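Local coordinates for kinesin-like protein KAR3 (Saccharomyces cerevisiae, PDB 1F9V) that probably hydrolyses ATP to move along microtubules as a kinesin-family motor, and here holds adenosine diphosphate in a P-loop nucleotide site, at residues R6-I11 with L313-I318; H52-D57 with F334-N339; V86-Y91 with L240-L245. The protein carries 2 engineered substitutions. All coordinates share one frame; numbering follows the deposited sequence.

Contact 1: residues R6-I11 with L313-I318; sequences RVYCRI and LMFVNI. With ADP (adenosine-5'-diphosphate), chain D; ADP (adenosine-5'-diphosphate), chain C.
Tyr8 turns one face of its ring to Leu313, whose CD1 methyl sits over the centre of the ring, 3.7 Å from its centroid. This is a CH-pi contact, the two side chains crossing at about a right angle. Leu313 CG lies anti to its backbone N (chi1 165°), which swings the branch across to the neighbouring strand. Phe315 CE2 meets the edge of the same tyrosine ring, with 4.0 Å to Tyr8 CD2. On its other side Phe315 CE1 lies 3.5 Å from Arg10 CB, and Arg10 CD comes up to the ring edge. Extended from CG to NE, Arg10 carries its guanidinium past the Phe315 ring to Asn66, Thr101 and the carbonyl of Asp64, with N6 of the ADP in the P-loop site over one of its faces. Helix 66-77 covers this side of the sheet, and helix 325-338 packs on the side of Val7, Cys9, Met314 and Val316. Between the strands, parallel pairing gives five backbone bonds, from Met314 N to Arg6 O through Ile318 N to Arg10 O.

A second ADP binds at the start of the pair. Arg6, bent at chi2 (-128°), runs its chain along the adenine, and CG approaches C6 to 3.3 Å. Its guanidinium lies with N7 over one face, and NH2 gives a hydrogen bond of 3.0 Å to O2B. Leu313 CB reaches N1 of this adenine at 3.6 Å. An alanine in place of Arg6 would probably leave the adenine uncovered on that side and the diphosphate without this cationic partner. Apolar methylenes over the base and a positive charge for the phosphate thus come from one long residue, a chemistry consistent with holding a nucleotide beside the start of these two strands.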
loop_
_atom_site.group_PDB
_atom_site.type_symbol
_atom_site.label_atom_id
_atom_site.label_comp_id
_atom_site.label_asym_id
_atom_site.label_seq_id
_atom_site.Cartn_x
_atom_site.Cartn_y
_atom_site.Cartn_z
ATOM N N ARG A 6 -9.323 5.247 -0.898
ATOM C CA ARG A 6 -9.966 4.601 0.238
ATOM C C ARG A 6 -8.895 4.242 1.243
ATOM O O ARG A 6 -7.736 4.037 0.886
ATOM C CB ARG A 6 -10.714 3.355 -0.200
ATOM C CG ARG A 6 -11.792 3.680 -1.190
ATOM C CD ARG A 6 -13.120 3.121 -0.780
ATOM N NE ARG A 6 -13.986 2.864 -1.931
ATOM C CZ ARG A 6 -14.218 3.720 -2.923
ATOM N NH1 ARG A 6 -13.650 4.920 -2.935
ATOM N NH2 ARG A 6 -15.036 3.368 -3.909
ATOM N N VAL A 7 -9.290 4.175 2.507
ATOM C CA VAL A 7 -8.368 3.861 3.579
ATOM C C VAL A 7 -8.883 2.719 4.450
ATOM O O VAL A 7 -10.026 2.752 4.907
ATOM C CB VAL A 7 -8.147 5.102 4.473
ATOM C CG1 VAL A 7 -7.162 4.780 5.583
ATOM C CG2 VAL A 7 -7.656 6.274 3.616
ATOM N N TYR A 8 -8.043 1.706 4.648
ATOM C CA TYR A 8 -8.376 0.564 5.504
ATOM C C TYR A 8 -7.358 0.528 6.636
ATOM O O TYR A 8 -6.183 0.858 6.441
ATOM C CB TYR A 8 -8.252 -0.772 4.766
ATOM C CG TYR A 8 -9.250 -1.040 3.665
ATOM C CD1 TYR A 8 -10.355 -0.214 3.457
ATOM C CD2 TYR A 8 -9.083 -2.139 2.827
ATOM C CE1 TYR A 8 -11.270 -0.488 2.436
ATOM C CE2 TYR A 8 -9.985 -2.418 1.812
ATOM C CZ TYR A 8 -11.070 -1.594 1.618
ATOM O OH TYR A 8 -11.949 -1.883 0.595
ATOM N N CYS A 9 -7.805 0.139 7.823
ATOM C CA CYS A 9 -6.900 0.004 8.951
ATOM C C CYS A 9 -6.909 -1.478 9.313
ATOM O O CYS A 9 -7.951 -2.132 9.213
ATOM C CB CYS A 9 -7.388 0.832 10.144
ATOM S SG CYS A 9 -6.461 0.533 11.684
ATOM N N ARG A 10 -5.760 -2.022 9.697
ATOM C CA ARG A 10 -5.711 -3.420 10.100
ATOM C C ARG A 10 -4.920 -3.599 11.378
ATOM O O ARG A 10 -3.748 -3.225 11.460
ATOM C CB ARG A 10 -5.089 -4.305 9.022
ATOM C CG ARG A 10 -5.009 -5.765 9.472
ATOM C CD ARG A 10 -4.187 -6.641 8.535
ATOM N NE ARG A 10 -4.512 -8.050 8.731
ATOM C CZ ARG A 10 -4.119 -9.029 7.923
ATOM N NH1 ARG A 10 -3.376 -8.756 6.854
ATOM N NH2 ARG A 10 -4.482 -10.279 8.171
ATOM N N ILE A 11 -5.573 -4.174 12.383
ATOM C CA ILE A 11 -4.923 -4.443 13.659
ATOM C C ILE A 11 -4.451 -5.890 13.596
ATOM O O ILE A 11 -5.260 -6.802 13.410
ATOM C CB ILE A 11 -5.911 -4.296 14.851
ATOM C CG1 ILE A 11 -6.525 -2.893 14.851
ATOM C CG2 ILE A 11 -5.184 -4.562 16.169
ATOM C CD1 ILE A 11 -7.822 -2.788 15.622
ATOM N N LEU A 313 -5.594 2.687 -2.580
ATOM C CA LEU A 313 -5.992 2.158 -1.285
ATOM C C LEU A 313 -4.824 2.305 -0.319
ATOM O O LEU A 313 -3.730 1.800 -0.574
ATOM C CB LEU A 313 -6.375 0.676 -1.392
ATOM C CG LEU A 313 -6.475 -0.080 -0.058
ATOM C CD1 LEU A 313 -7.577 0.534 0.803
ATOM C CD2 LEU A 313 -6.758 -1.557 -0.324
ATOM N N MET A 314 -5.052 3.026 0.774
ATOM C CA MET A 314 -4.028 3.192 1.799
ATOM C C MET A 314 -4.382 2.139 2.846
ATOM O O MET A 314 -5.510 2.096 3.333
ATOM C CB MET A 314 -4.078 4.596 2.414
ATOM C CG MET A 314 -4.074 5.735 1.388
ATOM S SD MET A 314 -2.564 5.794 0.376
ATOM C CE MET A 314 -1.267 5.951 1.688
ATOM N N PHE A 315 -3.422 1.286 3.165
ATOM C CA PHE A 315 -3.615 0.206 4.123
ATOM C C PHE A 315 -2.765 0.484 5.365
ATOM O O PHE A 315 -1.556 0.263 5.355
ATOM C CB PHE A 315 -3.193 -1.114 3.462
ATOM C CG PHE A 315 -3.928 -2.311 3.972
ATOM C CD1 PHE A 315 -3.566 -2.889 5.184
ATOM C CD2 PHE A 315 -4.978 -2.863 3.253
ATOM C CE1 PHE A 315 -4.245 -4.010 5.675
ATOM C CE2 PHE A 315 -5.662 -3.981 3.733
ATOM C CZ PHE A 315 -5.292 -4.554 4.948
ATOM N N VAL A 316 -3.398 0.962 6.435
ATOM C CA VAL A 316 -2.659 1.286 7.650
ATOM C C VAL A 316 -2.652 0.159 8.677
ATOM O O VAL A 316 -3.680 -0.198 9.259
ATOM C CB VAL A 316 -3.188 2.590 8.284
ATOM C CG1 VAL A 316 -2.403 2.922 9.543
ATOM C CG2 VAL A 316 -3.058 3.732 7.279
ATOM N N ASN A 317 -1.460 -0.394 8.875
ATOM C CA ASN A 317 -1.227 -1.492 9.794
ATOM C C ASN A 317 -0.870 -0.976 11.169
ATOM O O ASN A 317 -0.042 -0.074 11.306
ATOM C CB ASN A 317 -0.074 -2.357 9.280
ATOM C CG ASN A 317 -0.394 -3.025 7.965
ATOM O OD1 ASN A 317 0.076 -2.604 6.908
ATOM N ND2 ASN A 317 -1.201 -4.077 8.019
ATOM N N ILE A 318 -1.490 -1.554 12.194
ATOM C CA ILE A 318 -1.186 -1.153 13.560
ATOM C C ILE A 318 -1.130 -2.349 14.494
ATOM O O ILE A 318 -1.759 -3.383 14.251
ATOM C CB ILE A 318 -2.213 -0.140 14.127
ATOM C CG1 ILE A 318 -3.618 -0.729 14.093
ATOM C CG2 ILE A 318 -2.140 1.180 13.351
ATOM C CD1 ILE A 318 -4.608 0.062 14.937
HETATM P PB ADP D . -18.655 1.070 -4.266
HETATM O O1B ADP D . -19.440 2.342 -4.287
HETATM O O2B ADP D . -17.202 1.289 -3.561
HETATM O O3B ADP D . -19.417 -0.022 -3.589
HETATM P PA ADP D . -17.028 0.848 -6.658
HETATM O O1A ADP D . -17.466 0.906 -8.064
HETATM O O2A ADP D . -16.358 2.092 -6.235
HETATM O O3A ADP D . -18.297 0.644 -5.730
HETATM O "O5'" ADP D . -16.145 -0.466 -6.361
HETATM C "C5'" ADP D . -16.685 -1.495 -5.527
HETATM C "C4'" ADP D . -15.608 -2.252 -4.749
HETATM O "O4'" ADP D . -14.290 -2.197 -5.353
HETATM C "C3'" ADP D . -15.466 -1.762 -3.324
HETATM O "O3'" ADP D . -16.374 -2.397 -2.410
HETATM C "C2'" ADP D . -14.017 -2.011 -2.986
HETATM O "O2'" ADP D . -13.806 -3.300 -2.383
HETATM C "C1'" ADP D . -13.319 -1.825 -4.331
HETATM N N9 ADP D . -12.733 -0.428 -4.490
HETATM C C8 ADP D . -13.141 0.536 -5.336
HETATM N N7 ADP D . -12.355 1.619 -5.188
HETATM C C5 ADP D . -11.451 1.359 -4.267
HETATM C C6 ADP D . -10.369 2.047 -3.677
HETATM N N6 ADP D . -10.062 3.303 -4.054
HETATM N N1 ADP D . -9.615 1.436 -2.701
HETATM C C2 ADP D . -9.874 0.177 -2.284
HETATM N N3 ADP D . -10.900 -0.493 -2.844
HETATM C C4 ADP D . -11.696 0.041 -3.812
HETATM P PB ADP C . 6.298 -4.961 9.329
HETATM O O1B ADP C . 5.254 -3.911 9.446
HETATM O O2B ADP C . 6.484 -5.403 7.797
HETATM O O3B ADP C . 7.583 -4.523 9.934
HETATM P PA ADP C . 5.822 -7.797 9.612
HETATM O O1A ADP C . 4.766 -8.045 8.630
HETATM O O2A ADP C . 7.115 -8.161 9.037
HETATM O O3A ADP C . 5.806 -6.278 10.039
HETATM O "O5'" ADP C . 5.607 -8.683 10.906
HETATM C "C5'" ADP C . 5.469 -8.264 12.266
HETATM C "C4'" ADP C . 5.278 -9.594 13.054
HETATM O "O4'" ADP C . 3.866 -9.750 13.239
HETATM C "C3'" ADP C . 5.719 -10.845 12.269
HETATM O "O3'" ADP C . 6.296 -11.851 13.118
HETATM C "C2'" ADP C . 4.456 -11.355 11.595
HETATM O "O2'" ADP C . 4.510 -12.751 11.254
HETATM C "C1'" ADP C . 3.377 -10.948 12.588
HETATM N N9 ADP C . 2.086 -10.579 11.929
HETATM C C8 ADP C . 1.848 -9.393 11.336
HETATM N N7 ADP C . 0.612 -9.369 10.881
HETATM C C5 ADP C . 0.040 -10.511 11.163
HETATM C C6 ADP C . -1.217 -11.059 10.956
HETATM N N6 ADP C . -2.157 -10.349 10.325
HETATM N N1 ADP C . -1.495 -12.326 11.391
HETATM C C2 ADP C . -0.574 -13.074 12.034
HETATM N N3 ADP C . 0.650 -12.553 12.249
HETATM C C4 ADP C . 0.992 -11.303 11.839
HETATM O O HOH W 1 -1.515 -5.097 10.932
#

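Contact 2: residues H52-D57 with F334-N339; sequences HEFKFD and FASKVN
Phe56 crosses to the end of helix 325-338, and its atoms meet a series of neighbours outward from CB. CB rests against the carbonyl oxygen of Val7 in strand 4-11 of the core sheet. CD1 comes next, 3.6 Å from Asn339 ND2. CE1 presses on the methyl of Ala335, with 3.4 Å to its CB, and the tip atom CZ lies nearly as close to the same methyl. Ser336 N stands at the ring edge, near its plane. Alanine suits this turn of the helix because its short methyl lets the ring come this near the helix.

The Asn339 and Phe56 side chains cross at about a right angle, with amide and ring planes 43° apart, and the amide does two polar jobs. ND2 donates to Lys55 O over 3.0 Å, approaching nearly along the C=O axis, although the N-H...O angle of 142° shows a bent bond. OD1 accepts from a water that also donates to Asp57 OD2, a carboxylate held further by Val7 N and by a salt bridge to Arg342. Asparagine, with a donor and an acceptor on one short side chain, can serve the strand backbone and this water together.

One turn back, Ser336 OG is hydrogen-bonded to Leu332 O within the helix and accepts a hydrogen bond from a second water, 3.1 Å away, which accepts from Lys55 N. The same oxygen touches the edge of the Phe54 ring, 3.2 Å from CD1. Serine suits the spot, its small hydroxyl serving the helix carbonyl and the water while fitting against the ring edge. Leu332 and Leu329 extend the apolar seam. Such packing of the C-terminal helix of the kinesin motor domain against its small three-stranded antiparallel sheet joins that lobe to the core.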
loop_
_atom_site.group_PDB
_atom_site.type_symbol
_atom_site.label_atom_id
_atom_site.label_comp_id
_atom_site.label_asym_id
_atom_site.label_seq_id
_atom_site.Cartn_x
_atom_site.Cartn_y
_atom_site.Cartn_z
ATOM N N HIS A 52 -9.670 8.981 21.417
ATOM C CA HIS A 52 -9.397 9.340 20.028
ATOM C C HIS A 52 -10.251 8.471 19.116
ATOM O O HIS A 52 -10.088 7.251 19.083
ATOM C CB HIS A 52 -7.920 9.117 19.698
ATOM C CG HIS A 52 -6.982 9.887 20.569
ATOM N ND1 HIS A 52 -6.523 9.410 21.777
ATOM C CD2 HIS A 52 -6.407 11.102 20.403
ATOM C CE1 HIS A 52 -5.708 10.295 22.318
ATOM N NE2 HIS A 52 -5.621 11.331 21.506
ATOM N N GLU A 53 -11.165 9.096 18.381
ATOM C CA GLU A 53 -12.022 8.353 17.472
ATOM C C GLU A 53 -11.538 8.509 16.036
ATOM O O GLU A 53 -11.062 9.580 15.641
ATOM C CB GLU A 53 -13.474 8.831 17.558
ATOM C CG GLU A 53 -14.382 8.159 16.517
ATOM C CD GLU A 53 -15.861 8.255 16.852
ATOM O OE1 GLU A 53 -16.425 7.249 17.338
ATOM O OE2 GLU A 53 -16.459 9.331 16.626
ATOM N N PHE A 54 -11.667 7.434 15.267
ATOM C CA PHE A 54 -11.264 7.426 13.867
ATOM C C PHE A 54 -12.286 6.644 13.056
ATOM O O PHE A 54 -12.903 5.699 13.555
ATOM C CB PHE A 54 -9.889 6.772 13.708
ATOM C CG PHE A 54 -8.816 7.395 14.554
ATOM C CD1 PHE A 54 -8.155 8.540 14.127
ATOM C CD2 PHE A 54 -8.464 6.840 15.776
ATOM C CE1 PHE A 54 -7.154 9.129 14.907
ATOM C CE2 PHE A 54 -7.466 7.415 16.570
ATOM C CZ PHE A 54 -6.807 8.567 16.132
ATOM N N LYS A 55 -12.471 7.049 11.803
ATOM C CA LYS A 55 -13.396 6.376 10.898
ATOM C C LYS A 55 -12.664 6.121 9.585
ATOM O O LYS A 55 -11.952 7.003 9.085
ATOM C CB LYS A 55 -14.635 7.241 10.648
ATOM C CG LYS A 55 -15.637 7.197 11.792
ATOM C CD LYS A 55 -16.849 8.067 11.532
ATOM C CE LYS A 55 -17.164 8.907 12.762
ATOM N NZ LYS A 55 -18.507 8.602 13.318
ATOM N N PHE A 56 -12.836 4.914 9.048
ATOM C CA PHE A 56 -12.199 4.509 7.801
ATOM C C PHE A 56 -13.191 3.730 6.959
ATOM O O PHE A 56 -14.300 3.440 7.401
ATOM C CB PHE A 56 -10.963 3.651 8.098
ATOM C CG PHE A 56 -9.930 4.360 8.936
ATOM C CD1 PHE A 56 -9.275 5.489 8.445
ATOM C CD2 PHE A 56 -9.646 3.934 10.233
ATOM C CE1 PHE A 56 -8.360 6.187 9.229
ATOM C CE2 PHE A 56 -8.727 4.627 11.031
ATOM C CZ PHE A 56 -8.084 5.756 10.529
ATOM N N ASP A 57 -12.806 3.395 5.735
ATOM C CA ASP A 57 -13.700 2.652 4.862
ATOM C C ASP A 57 -13.900 1.240 5.395
ATOM O O ASP A 57 -14.944 0.623 5.185
ATOM C CB ASP A 57 -13.131 2.632 3.439
ATOM C CG ASP A 57 -13.122 4.016 2.812
ATOM O OD1 ASP A 57 -14.200 4.499 2.416
ATOM O OD2 ASP A 57 -12.043 4.630 2.733
ATOM N N PHE A 334 -2.062 9.617 10.522
ATOM C CA PHE A 334 -1.646 9.657 9.119
ATOM C C PHE A 334 -2.812 9.130 8.272
ATOM O O PHE A 334 -3.182 9.728 7.259
ATOM C CB PHE A 334 -0.408 8.784 8.887
ATOM C CG PHE A 334 0.021 8.710 7.438
ATOM C CD1 PHE A 334 -0.488 7.727 6.596
ATOM C CD2 PHE A 334 0.926 9.631 6.916
ATOM C CE1 PHE A 334 -0.101 7.662 5.252
ATOM C CE2 PHE A 334 1.316 9.570 5.575
ATOM C CZ PHE A 334 0.803 8.588 4.750
ATOM N N ALA A 335 -3.390 8.007 8.696
ATOM C CA ALA A 335 -4.519 7.407 7.988
ATOM C C ALA A 335 -5.658 8.403 7.822
ATOM O O ALA A 335 -6.278 8.471 6.761
ATOM C CB ALA A 335 -5.011 6.180 8.742
ATOM N N SER A 336 -5.945 9.161 8.880
ATOM C CA SER A 336 -7.007 10.164 8.845
ATOM C C SER A 336 -6.689 11.274 7.837
ATOM O O SER A 336 -7.581 11.797 7.164
ATOM C CB SER A 336 -7.200 10.781 10.237
ATOM O OG SER A 336 -7.545 9.785 11.190
ATOM N N LYS A 337 -5.412 11.633 7.739
ATOM C CA LYS A 337 -4.996 12.670 6.805
ATOM C C LYS A 337 -5.193 12.217 5.358
ATOM O O LYS A 337 -5.588 13.011 4.498
ATOM C CB LYS A 337 -3.531 13.032 7.037
ATOM C CG LYS A 337 -2.978 14.006 6.005
ATOM C CD LYS A 337 -1.500 14.269 6.223
ATOM C CE LYS A 337 -0.959 15.233 5.184
ATOM N NZ LYS A 337 0.375 15.756 5.585
ATOM N N VAL A 338 -4.942 10.940 5.083
ATOM C CA VAL A 338 -5.098 10.467 3.717
ATOM C C VAL A 338 -6.543 10.111 3.347
ATOM O O VAL A 338 -6.835 9.819 2.193
ATOM C CB VAL A 338 -4.142 9.288 3.420
ATOM C CG1 VAL A 338 -2.712 9.782 3.467
ATOM C CG2 VAL A 338 -4.334 8.171 4.419
ATOM N N ASN A 339 -7.447 10.143 4.327
ATOM C CA ASN A 339 -8.866 9.879 4.069
ATOM C C ASN A 339 -9.283 10.995 3.107
ATOM O O ASN A 339 -8.932 12.154 3.326
ATOM C CB ASN A 339 -9.685 10.038 5.357
ATOM C CG ASN A 339 -9.977 8.719 6.049
ATOM O OD1 ASN A 339 -10.004 7.660 5.426
ATOM N ND2 ASN A 339 -10.209 8.784 7.362
HETATM O O HOH W 2 -10.608 9.309 11.253
HETATM O O HOH W 3 -11.252 7.268 3.177
#

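Contact 3: residues V86-Y91 with L240-L245; sequences VCIFAY and LNLVDL
Leu240 and Val86 lie side by side on one face of the sheet, CD2 of the leucine 4.0 Å from the valine CB. Two donors of Asn241 share Val86 O, the backbone N at 2.7 Å and ND2, in a weak bond, at 3.3 Å; its own O accepts from Ile88 N. The ND2 grip follows from chi1 of -51°, which folds the amide back beside the residue's own N-H. ND2 also lies near Cys87 SG, and helix 297-306 covers this face. Leu242 returns to the face of Val86, its CD2 alongside Ile88 CD1 at 3.9 Å; Met102 of helix 98-103 closes over the leucine.

The two strands run parallel at the heart of the P-loop NTPase fold: 86-91 leads into the P-loop, and 240-245 runs into the DLAG sequence, which begins at Asp244, of the kinesin switch II. Val243 N and O bond Ile88 O and Ala90 N, and its branched CB packs against Phe89 CD1 at 3.7 Å, beta-branching being well suited to an extended strand. Asp244, on the other face from Val243, is paired with Ala90, whose methyl touches Lys98 and Met102 of helix 98-103. Asp244 OD2 is hydrogen-bonded to Thr99 OG1, and the side chain is about 4 Å from the bound magnesium ion, consistent with an acidic second-shell role. Leu245 N gives the last bond, to Ala90 O, with an N-H...O angle of 149°. From there the leucine side chain leans across the same carbonyl, Leu245 CB lying 3.2 Å from Ala90 O, and its CD1 methyl meets the edge of the Tyr91 ring.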
loop_
_atom_site.group_PDB
_atom_site.type_symbol
_atom_site.label_atom_id
_atom_site.label_comp_id
_atom_site.label_asym_id
_atom_site.label_seq_id
_atom_site.Cartn_x
_atom_site.Cartn_y
_atom_site.Cartn_z
ATOM N N VAL A 86 -3.899 0.927 -10.385
ATOM C CA VAL A 86 -4.194 0.695 -8.981
ATOM C C VAL A 86 -2.956 0.833 -8.120
ATOM O O VAL A 86 -1.876 0.386 -8.498
ATOM C CB VAL A 86 -4.778 -0.737 -8.793
ATOM C CG1 VAL A 86 -4.800 -1.120 -7.312
ATOM C CG2 VAL A 86 -6.158 -0.813 -9.400
ATOM N N CYS A 87 -3.120 1.463 -6.958
ATOM C CA CYS A 87 -2.029 1.613 -6.001
ATOM C C CYS A 87 -2.523 1.131 -4.642
ATOM O O CYS A 87 -3.630 1.472 -4.224
ATOM C CB CYS A 87 -1.591 3.078 -5.855
ATOM S SG CYS A 87 -0.493 3.701 -7.146
ATOM N N ILE A 88 -1.711 0.321 -3.974
ATOM C CA ILE A 88 -2.035 -0.149 -2.632
ATOM C C ILE A 88 -0.789 0.113 -1.804
ATOM O O ILE A 88 0.289 -0.401 -2.114
ATOM C CB ILE A 88 -2.369 -1.655 -2.599
ATOM C CG1 ILE A 88 -3.642 -1.919 -3.412
ATOM C CG2 ILE A 88 -2.545 -2.104 -1.144
ATOM C CD1 ILE A 88 -4.085 -3.378 -3.445
ATOM N N PHE A 89 -0.928 0.932 -0.764
ATOM C CA PHE A 89 0.209 1.257 0.092
ATOM C C PHE A 89 0.033 0.696 1.504
ATOM O O PHE A 89 -0.936 1.034 2.185
ATOM C CB PHE A 89 0.388 2.779 0.224
ATOM C CG PHE A 89 0.638 3.498 -1.076
ATOM C CD1 PHE A 89 1.932 3.663 -1.555
ATOM C CD2 PHE A 89 -0.419 4.058 -1.786
ATOM C CE1 PHE A 89 2.172 4.387 -2.730
ATOM C CE2 PHE A 89 -0.193 4.783 -2.961
ATOM C CZ PHE A 89 1.106 4.948 -3.432
ATOM N N ALA A 90 0.956 -0.152 1.941
ATOM C CA ALA A 90 0.901 -0.678 3.303
ATOM C C ALA A 90 1.761 0.289 4.117
ATOM O O ALA A 90 2.959 0.434 3.857
ATOM C CB ALA A 90 1.469 -2.082 3.365
ATOM N N TYR A 91 1.138 0.941 5.100
ATOM C CA TYR A 91 1.778 1.950 5.946
ATOM C C TYR A 91 1.701 1.559 7.416
ATOM O O TYR A 91 0.688 1.018 7.861
ATOM C CB TYR A 91 1.057 3.292 5.742
ATOM C CG TYR A 91 1.569 4.449 6.570
ATOM C CD1 TYR A 91 2.390 5.424 6.003
ATOM C CD2 TYR A 91 1.234 4.576 7.927
ATOM C CE1 TYR A 91 2.868 6.495 6.756
ATOM C CE2 TYR A 91 1.712 5.652 8.695
ATOM C CZ TYR A 91 2.528 6.603 8.099
ATOM O OH TYR A 91 3.016 7.658 8.831
ATOM N N LEU A 240 -0.717 -2.101 -11.702
ATOM C CA LEU A 240 -0.937 -2.223 -10.268
ATOM C C LEU A 240 0.394 -2.015 -9.579
ATOM O O LEU A 240 1.403 -2.611 -9.962
ATOM C CB LEU A 240 -1.473 -3.609 -9.909
ATOM C CG LEU A 240 -2.817 -3.954 -10.538
ATOM C CD1 LEU A 240 -2.580 -4.942 -11.676
ATOM C CD2 LEU A 240 -3.766 -4.522 -9.480
ATOM N N ASN A 241 0.395 -1.156 -8.565
ATOM C CA ASN A 241 1.601 -0.877 -7.805
ATOM C C ASN A 241 1.294 -1.245 -6.364
ATOM O O ASN A 241 0.535 -0.553 -5.688
ATOM C CB ASN A 241 1.963 0.604 -7.933
ATOM C CG ASN A 241 2.006 1.058 -9.378
ATOM O OD1 ASN A 241 3.033 0.920 -10.045
ATOM N ND2 ASN A 241 0.890 1.580 -9.873
ATOM N N LEU A 242 1.873 -2.358 -5.925
ATOM C CA LEU A 242 1.669 -2.885 -4.572
ATOM C C LEU A 242 2.896 -2.534 -3.736
ATOM O O LEU A 242 3.965 -3.124 -3.888
ATOM C CB LEU A 242 1.430 -4.399 -4.661
ATOM C CG LEU A 242 0.425 -4.770 -5.767
ATOM C CD1 LEU A 242 0.203 -6.271 -5.801
ATOM C CD2 LEU A 242 -0.894 -4.042 -5.537
ATOM N N VAL A 243 2.713 -1.576 -2.829
ATOM C CA VAL A 243 3.798 -1.042 -2.017
ATOM C C VAL A 243 3.827 -1.390 -0.537
ATOM O O VAL A 243 2.829 -1.248 0.167
ATOM C CB VAL A 243 3.819 0.514 -2.127
ATOM C CG1 VAL A 243 5.090 1.087 -1.499
ATOM C CG2 VAL A 243 3.694 0.934 -3.589
ATOM N N ASP A 244 5.004 -1.809 -0.083
ATOM C CA ASP A 244 5.276 -2.143 1.312
ATOM C C ASP A 244 6.216 -1.006 1.733
ATOM O O ASP A 244 7.429 -1.062 1.518
ATOM C CB ASP A 244 5.972 -3.505 1.369
ATOM C CG ASP A 244 6.305 -3.946 2.777
ATOM O OD1 ASP A 244 6.067 -3.180 3.735
ATOM O OD2 ASP A 244 6.814 -5.079 2.914
ATOM N N LEU A 245 5.641 0.045 2.305
ATOM C CA LEU A 245 6.409 1.222 2.692
ATOM C C LEU A 245 7.436 1.034 3.798
ATOM O O LEU A 245 7.399 0.065 4.552
ATOM C CB LEU A 245 5.453 2.352 3.099
ATOM C CG LEU A 245 4.490 2.883 2.033
ATOM C CD1 LEU A 245 3.411 3.742 2.690
ATOM C CD2 LEU A 245 5.258 3.702 1.002
#

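How the contacts relate
From the N terminus, strand 4-11 pairs early with 58-60, but contact 1 closes only when residues 313-318 pair with 6-11, about three hundred residues later. Contact 2 opens inside that loop at 52-57 and closes beyond it at 334-339, so the two cross. Contact 3, 86-91 with 240-245, is nested inside both loops. Strands 311-318 and 86-91 are neighbours in the core sheet, which puts contacts 1 and 3 in one continuous layer, joined by backbone hydrogen bonds such as Phe315 N to Phe89 O. Contact 2 fastens the small antiparallel lobe and the C-terminal helix to it, and the Phe334 ring stacks on Tyr91.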